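Local coordinates for protein amide synthase (Vibrio cholerae, PDB 1L5A) that probably forms amide bonds during vibriobactin assembly, acting as a nonribosomal peptide synthetase condensation enzyme, at residues 33-36 / 37-41; 85-88 / 89-92; 133-136 / 137-141. One frame throughout, in Å; residues are numbered along the deposited sequence.

Contact 1: residues 33-36 / 37-41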
# COMPACT_ATOMS: atom_id res chain seq x y z
N LEU A 33 -12.31 -37.28 24.06
CA LEU A 33 -12.19 -36.85 22.69
C LEU A 33 -12.74 -37.90 21.73
O LEU A 33 -12.76 -39.09 22.05
CB LEU A 33 -10.71 -36.55 22.43
CG LEU A 33 -10.02 -36.57 21.08
CD1 LEU A 33 -8.65 -35.97 21.26
CD2 LEU A 33 -9.90 -37.99 20.56
N ASP A 34 -13.22 -37.46 20.56
CA ASP A 34 -13.77 -38.37 19.55
C ASP A 34 -12.61 -38.74 18.62
O ASP A 34 -12.26 -37.96 17.73
CB ASP A 34 -14.87 -37.65 18.75
CG ASP A 34 -15.58 -38.57 17.75
OD1 ASP A 34 -14.92 -39.15 16.87
OD2 ASP A 34 -16.82 -38.69 17.84
N THR A 35 -12.03 -39.92 18.83
CA THR A 35 -10.88 -40.36 18.03
C THR A 35 -11.07 -40.15 16.54
O THR A 35 -10.28 -39.48 15.88
CB THR A 35 -10.55 -41.87 18.24
OG1 THR A 35 -10.44 -42.16 19.63
CG2 THR A 35 -9.22 -42.23 17.56
N THR A 36 -12.14 -40.73 16.02
CA THR A 36 -12.44 -40.63 14.60
C THR A 36 -12.49 -39.19 14.10
O THR A 36 -11.85 -38.87 13.11
CB THR A 36 -13.74 -41.39 14.29
OG1 THR A 36 -13.52 -42.79 14.49
CG2 THR A 36 -14.18 -41.15 12.85
N LEU A 37 -13.23 -38.32 14.76
CA LEU A 37 -13.27 -36.94 14.31
C LEU A 37 -11.90 -36.22 14.38
O LEU A 37 -11.59 -35.38 13.52
CB LEU A 37 -14.35 -36.15 15.09
CG LEU A 37 -15.82 -36.60 14.89
CD1 LEU A 37 -16.75 -35.56 15.49
CD2 LEU A 37 -16.16 -36.75 13.41
N LEU A 38 -11.07 -36.57 15.36
CA LEU A 38 -9.75 -35.96 15.48
C LEU A 38 -8.93 -36.37 14.26
O LEU A 38 -8.27 -35.55 13.64
CB LEU A 38 -9.04 -36.41 16.76
CG LEU A 38 -7.67 -35.87 17.21
CD1 LEU A 38 -6.60 -36.42 16.33
CD2 LEU A 38 -7.64 -34.34 17.20
N LEU A 39 -9.00 -37.65 13.92
CA LEU A 39 -8.27 -38.16 12.77
C LEU A 39 -8.70 -37.46 11.48
O LEU A 39 -7.85 -37.12 10.65
CB LEU A 39 -8.47 -39.68 12.62
CG LEU A 39 -7.85 -40.63 13.64
CD1 LEU A 39 -8.05 -42.05 13.16
CD2 LEU A 39 -6.36 -40.37 13.80
N ARG A 40 -10.00 -37.26 11.31
CA ARG A 40 -10.52 -36.59 10.13
C ARG A 40 -9.99 -35.15 10.16
O ARG A 40 -9.50 -34.63 9.16
CB ARG A 40 -12.05 -36.57 10.18
CG ARG A 40 -12.71 -35.75 9.09
CD ARG A 40 -12.55 -36.39 7.73
NE ARG A 40 -13.31 -35.69 6.70
CZ ARG A 40 -13.11 -35.86 5.40
NH1 ARG A 40 -12.18 -36.70 4.97
NH2 ARG A 40 -13.84 -35.18 4.53
N ALA A 41 -10.13 -34.52 11.33
CA ALA A 41 -9.64 -33.16 11.51
C ALA A 41 -8.18 -33.05 11.11
O ALA A 41 -7.82 -32.12 10.38
CB ALA A 41 -9.81 -32.73 12.96
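Leu37 N donates to Asp34 OD1 at 2.8 Å and an angle of 171°, an N-cap bond that opens helix 35-47. The donor reaches OD1 from above the carboxylate plane, tilted 38° out of it. Asp34 CG stands anti to the backbone N (chi1 -175°), which carries the carboxylate to the amide of Leu37 in the first turn. The positive end of the helix would be expected to favour the charged form of the acid. The Leu37 side chain slants across the carboxylate, its CG 3.4 Å from Asp34 OD1, and its CD1 packs near OD2. The backbone takes over at once: Leu38 N bonds to Asp34 O at 3.0 Å, Leu39 N to Thr35 O and Arg40 N to Thr36 O.

A hydrophobic staple accompanies the cap. Leu33, just before the N-cap residue, reaches across to Leu38, four residues beyond it, and its CD1 comes 4.2 Å from Leu38 CG. The two buried leucines thus bridge the cap on its inner side, where Leu33 also packs on His118 and Leu38 on Ile120 of strand 117-125. Leu37 takes a different direction and leans on Tyr145 and Leu148 of helix 131-150; the Tyr145 hydroxyl also bonds to Asp34 N. Thr35 points away from the following turn, and its OG1 is held by both His118 NE2 and Arg112 NH1, tying the start of the helix to the sheet of this condensation fold. On the outer side Thr36 and Arg40 are exposed. Leu39 folds back over the first turn, its CG 3.5 Å from Thr35 O.

Contact 2: residues 85-88 / 89-92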
# COMPACT_ATOMS: atom_id res chain seq x y z
N LEU A 85 5.12 -47.70 24.05
CA LEU A 85 5.08 -48.15 22.67
C LEU A 85 5.00 -46.93 21.74
O LEU A 85 5.71 -46.86 20.73
CB LEU A 85 3.87 -49.06 22.45
CG LEU A 85 4.11 -50.25 21.50
CD1 LEU A 85 4.94 -49.80 20.27
CD2 LEU A 85 4.85 -51.37 22.28
N ALA A 86 4.15 -45.96 22.09
CA ALA A 86 4.00 -44.77 21.28
C ALA A 86 5.33 -43.99 21.24
O ALA A 86 5.82 -43.66 20.15
CB ALA A 86 2.86 -43.90 21.82
N TRP A 87 5.92 -43.72 22.41
CA TRP A 87 7.18 -42.98 22.44
C TRP A 87 8.38 -43.63 21.76
O TRP A 87 9.31 -42.92 21.37
CB TRP A 87 7.53 -42.58 23.87
CG TRP A 87 6.68 -41.43 24.32
CD1 TRP A 87 5.50 -41.51 25.00
CD2 TRP A 87 6.88 -40.05 24.02
NE1 TRP A 87 4.95 -40.25 25.15
CE2 TRP A 87 5.78 -39.34 24.55
CE3 TRP A 87 7.88 -39.33 23.35
CZ2 TRP A 87 5.65 -37.95 24.44
CZ3 TRP A 87 7.75 -37.96 23.24
CH2 TRP A 87 6.64 -37.28 23.78
N ARG A 88 8.39 -44.95 21.60
CA ARG A 88 9.52 -45.57 20.92
C ARG A 88 9.44 -45.18 19.46
O ARG A 88 10.46 -44.96 18.81
CB ARG A 88 9.48 -47.10 20.98
CG ARG A 88 9.70 -47.72 22.33
CD ARG A 88 9.46 -49.22 22.27
NE ARG A 88 9.63 -49.84 23.58
CZ ARG A 88 9.24 -51.08 23.88
NH1 ARG A 88 8.65 -51.83 22.96
NH2 ARG A 88 9.43 -51.56 25.10
N GLN A 89 8.22 -45.12 18.94
CA GLN A 89 8.04 -44.80 17.54
C GLN A 89 8.24 -43.32 17.30
O GLN A 89 8.66 -42.91 16.22
CB GLN A 89 6.65 -45.24 17.06
CG GLN A 89 6.42 -46.75 17.15
CD GLN A 89 5.11 -47.15 16.57
OE1 GLN A 89 4.97 -47.28 15.35
NE2 GLN A 89 4.10 -47.33 17.42
N ILE A 90 7.95 -42.50 18.31
CA ILE A 90 8.16 -41.08 18.14
C ILE A 90 9.67 -40.83 18.08
O ILE A 90 10.15 -40.06 17.23
CB ILE A 90 7.51 -40.28 19.28
CG1 ILE A 90 5.99 -40.30 19.11
CG2 ILE A 90 8.03 -38.84 19.28
CD1 ILE A 90 5.20 -39.53 20.14
N GLU A 91 10.41 -41.48 18.97
CA GLU A 91 11.86 -41.31 18.99
C GLU A 91 12.43 -41.89 17.72
O GLU A 91 13.40 -41.38 17.17
CB GLU A 91 12.47 -42.02 20.20
CG GLU A 91 13.98 -41.90 20.33
CD GLU A 91 14.48 -40.46 20.48
OE1 GLU A 91 13.76 -39.61 21.07
OE2 GLU A 91 15.61 -40.18 20.02
N GLN A 92 11.81 -42.95 17.23
CA GLN A 92 12.30 -43.55 16.01
C GLN A 92 12.30 -42.50 14.90
O GLN A 92 13.28 -42.35 14.18
CB GLN A 92 11.43 -44.75 15.62
CG GLN A 92 11.83 -45.41 14.32
CD GLN A 92 13.27 -45.89 14.33
OE1 GLN A 92 13.64 -46.72 15.15
NE2 GLN A 92 14.08 -45.36 13.41
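The Trp87 indole offers one face to Ile90 in a CH-pi contact along helix 82-94. Ile90 CD1 sits over the six-membered ring, 4.2 Å from its centroid and only 9° off the normal. Ile90 CG2 lies on the same side of the ring plane, outside the rim, 4.1 Å from Trp87 CZ3. Ile90 CG1 is anti to its carbonyl carbon, and the extended second torsion (chi2 -179°) then carries CD1 out over the ring. Leu119 and Leu354, from two strands of the sheet, pack against both residues. The helix is the crossover of a beta-alpha-beta unit between strands 72-75 and 107-114.

A second flat group, the Gln89 amide, meets Leu85: NE2 lies 3.9 Å from Leu85 CD1, while OE1 accepts from Gln74 NE2 of strand 72-75. Ala86 O receives Ile90 N at 3.0 Å and, weakly, Gln89 N; Glu91 N and Gln92 N continue the helical pattern to Trp87 O and Arg88 O. Arg88, Glu91 and Gln92 are exposed, and Glu91 OE2 bonds to Gln95 NE2. Apolar groups therefore seat the helix on the sheet, and Gln89 adds a polar tether.

Contact 3: residues 133-136 / 137-141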
# COMPACT_ATOMS: atom_id res chain seq x y z
N GLY A 133 4.24 -21.19 11.57
CA GLY A 133 3.55 -22.16 10.74
C GLY A 133 3.00 -23.31 11.59
O GLY A 133 1.85 -23.77 11.41
N MET A 134 3.81 -23.76 12.55
CA MET A 134 3.44 -24.83 13.43
C MET A 134 2.18 -24.49 14.20
O MET A 134 1.22 -25.28 14.24
CB MET A 134 4.58 -25.13 14.41
CG MET A 134 4.40 -26.43 15.19
SD MET A 134 4.32 -27.96 14.17
CE MET A 134 2.81 -28.36 14.40
N MET A 135 2.14 -23.31 14.82
CA MET A 135 0.94 -22.98 15.56
C MET A 135 -0.25 -22.82 14.63
O MET A 135 -1.36 -23.20 15.00
CB MET A 135 1.16 -21.74 16.46
CG MET A 135 0.89 -20.41 15.88
SD MET A 135 -0.87 -19.98 15.78
CE MET A 135 -0.65 -18.65 14.58
N LEU A 136 -0.03 -22.31 13.41
CA LEU A 136 -1.13 -22.19 12.46
C LEU A 136 -1.68 -23.60 12.22
O LEU A 136 -2.89 -23.79 12.18
CB LEU A 136 -0.67 -21.61 11.12
CG LEU A 136 -0.49 -20.09 11.01
CD1 LEU A 136 0.00 -19.75 9.61
CD2 LEU A 136 -1.80 -19.36 11.30
N PHE A 137 -0.78 -24.57 12.06
CA PHE A 137 -1.19 -25.95 11.85
C PHE A 137 -2.01 -26.45 13.06
O PHE A 137 -2.97 -27.21 12.91
CB PHE A 137 0.04 -26.84 11.67
CG PHE A 137 -0.22 -28.30 11.93
CD1 PHE A 137 -0.71 -29.14 10.93
CD2 PHE A 137 0.05 -28.85 13.19
CE1 PHE A 137 -0.93 -30.51 11.17
CE2 PHE A 137 -0.17 -30.23 13.45
CZ PHE A 137 -0.66 -31.06 12.44
N GLU A 138 -1.62 -26.02 14.26
CA GLU A 138 -2.30 -26.47 15.46
C GLU A 138 -3.68 -25.87 15.60
O GLU A 138 -4.63 -26.57 15.92
CB GLU A 138 -1.44 -26.18 16.70
CG GLU A 138 -0.07 -26.89 16.61
CD GLU A 138 0.89 -26.52 17.72
OE1 GLU A 138 0.82 -25.37 18.20
OE2 GLU A 138 1.73 -27.38 18.08
N GLN A 139 -3.78 -24.58 15.36
CA GLN A 139 -5.06 -23.90 15.46
C GLN A 139 -6.04 -24.44 14.41
O GLN A 139 -7.23 -24.64 14.69
CB GLN A 139 -4.86 -22.39 15.30
CG GLN A 139 -4.05 -21.73 16.44
CD GLN A 139 -4.63 -22.03 17.83
OE1 GLN A 139 -5.82 -21.80 18.08
NE2 GLN A 139 -3.80 -22.56 18.72
N ARG A 140 -5.53 -24.71 13.21
CA ARG A 140 -6.38 -25.25 12.17
C ARG A 140 -6.88 -26.64 12.62
O ARG A 140 -8.06 -26.97 12.48
CB ARG A 140 -5.58 -25.35 10.87
CG ARG A 140 -6.42 -25.65 9.64
CD ARG A 140 -7.60 -24.71 9.55
NE ARG A 140 -8.40 -24.98 8.36
CZ ARG A 140 -9.66 -24.59 8.19
NH1 ARG A 140 -10.29 -23.91 9.13
NH2 ARG A 140 -10.30 -24.91 7.08
N LEU A 141 -6.00 -27.45 13.18
CA LEU A 141 -6.42 -28.77 13.63
C LEU A 141 -7.57 -28.58 14.61
O LEU A 141 -8.58 -29.28 14.55
CB LEU A 141 -5.27 -29.50 14.31
CG LEU A 141 -5.65 -30.76 15.05
CD1 LEU A 141 -6.09 -31.85 14.06
CD2 LEU A 141 -4.45 -31.22 15.88
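Met134 and Phe137 lie side by side on the buried flank of helix 131-150, pointing the same way in a Met-aromatic contact. Met134 SD is 5.4 Å from the Phe137 ring centroid and 49° off the ring normal, an oblique approach. At the ring's edge, in its plane, stands Met134 O, 3.9 Å from Phe137 CD2; that carbonyl also takes the amide of Glu138 at 2.9 Å. Leu42 and Thr45 of helix 35-47 pack on Phe137, and Thr122 of strand 117-125 touches both Phe137 and Met134. Glu138 crosses Met134 on this same flank, with OE2 4.0 Å from Met134 CG; OE2 bonds to His25 ND1, so the buried carboxylate has a polar partner. Two more buried residues belong to the packed part. Gly133, whose amide binds Asp130 OD1 of the family's HHxxxDG motif, passes its carbonyl to Phe137 N at 2.8 Å. Arg140 has its guanidinium salt-bridged to Glu48 and bonded to Gln143 and Thr155 O.

Met135, Leu136 and Gln139 form the looser, partly exposed side. Met135 has its CG in the crowded position between backbone N and carbonyl carbon (chi1 89°), and a further bend at chi2 brings the sulfur to Gln139. Leu136 turns away from the following turn. Gln139 N bonds to Met135 O at 2.8 Å, and the two side chains meet at Met135 SD and Gln139 CG, 3.7 Å apart.

Contacts 1 and 3 belong to helices packed on one face of the same sheet, and contact 2 to a helix on the opposite face: His118, Ile120 and Thr122 of strand 117-125 meet contacts 1 and 3, while Leu119 and Tyr121 meet contact 2. Contacts 1 and 3, with centres 16 Å apart, touch where Leu141 CD1 lies 3.8 Å from Ala41 C. Contact 2 stays separate, its nearest atoms about 13 Å from contact 1 and about 12 Å from contact 3. Contact 3 lies deepest, its centre about 13 Å from the chain's centre, and begins three residues after Asp130 of the signature motif, tied to it through Gly133 N; contacts 1 and 2 are peripheral packing.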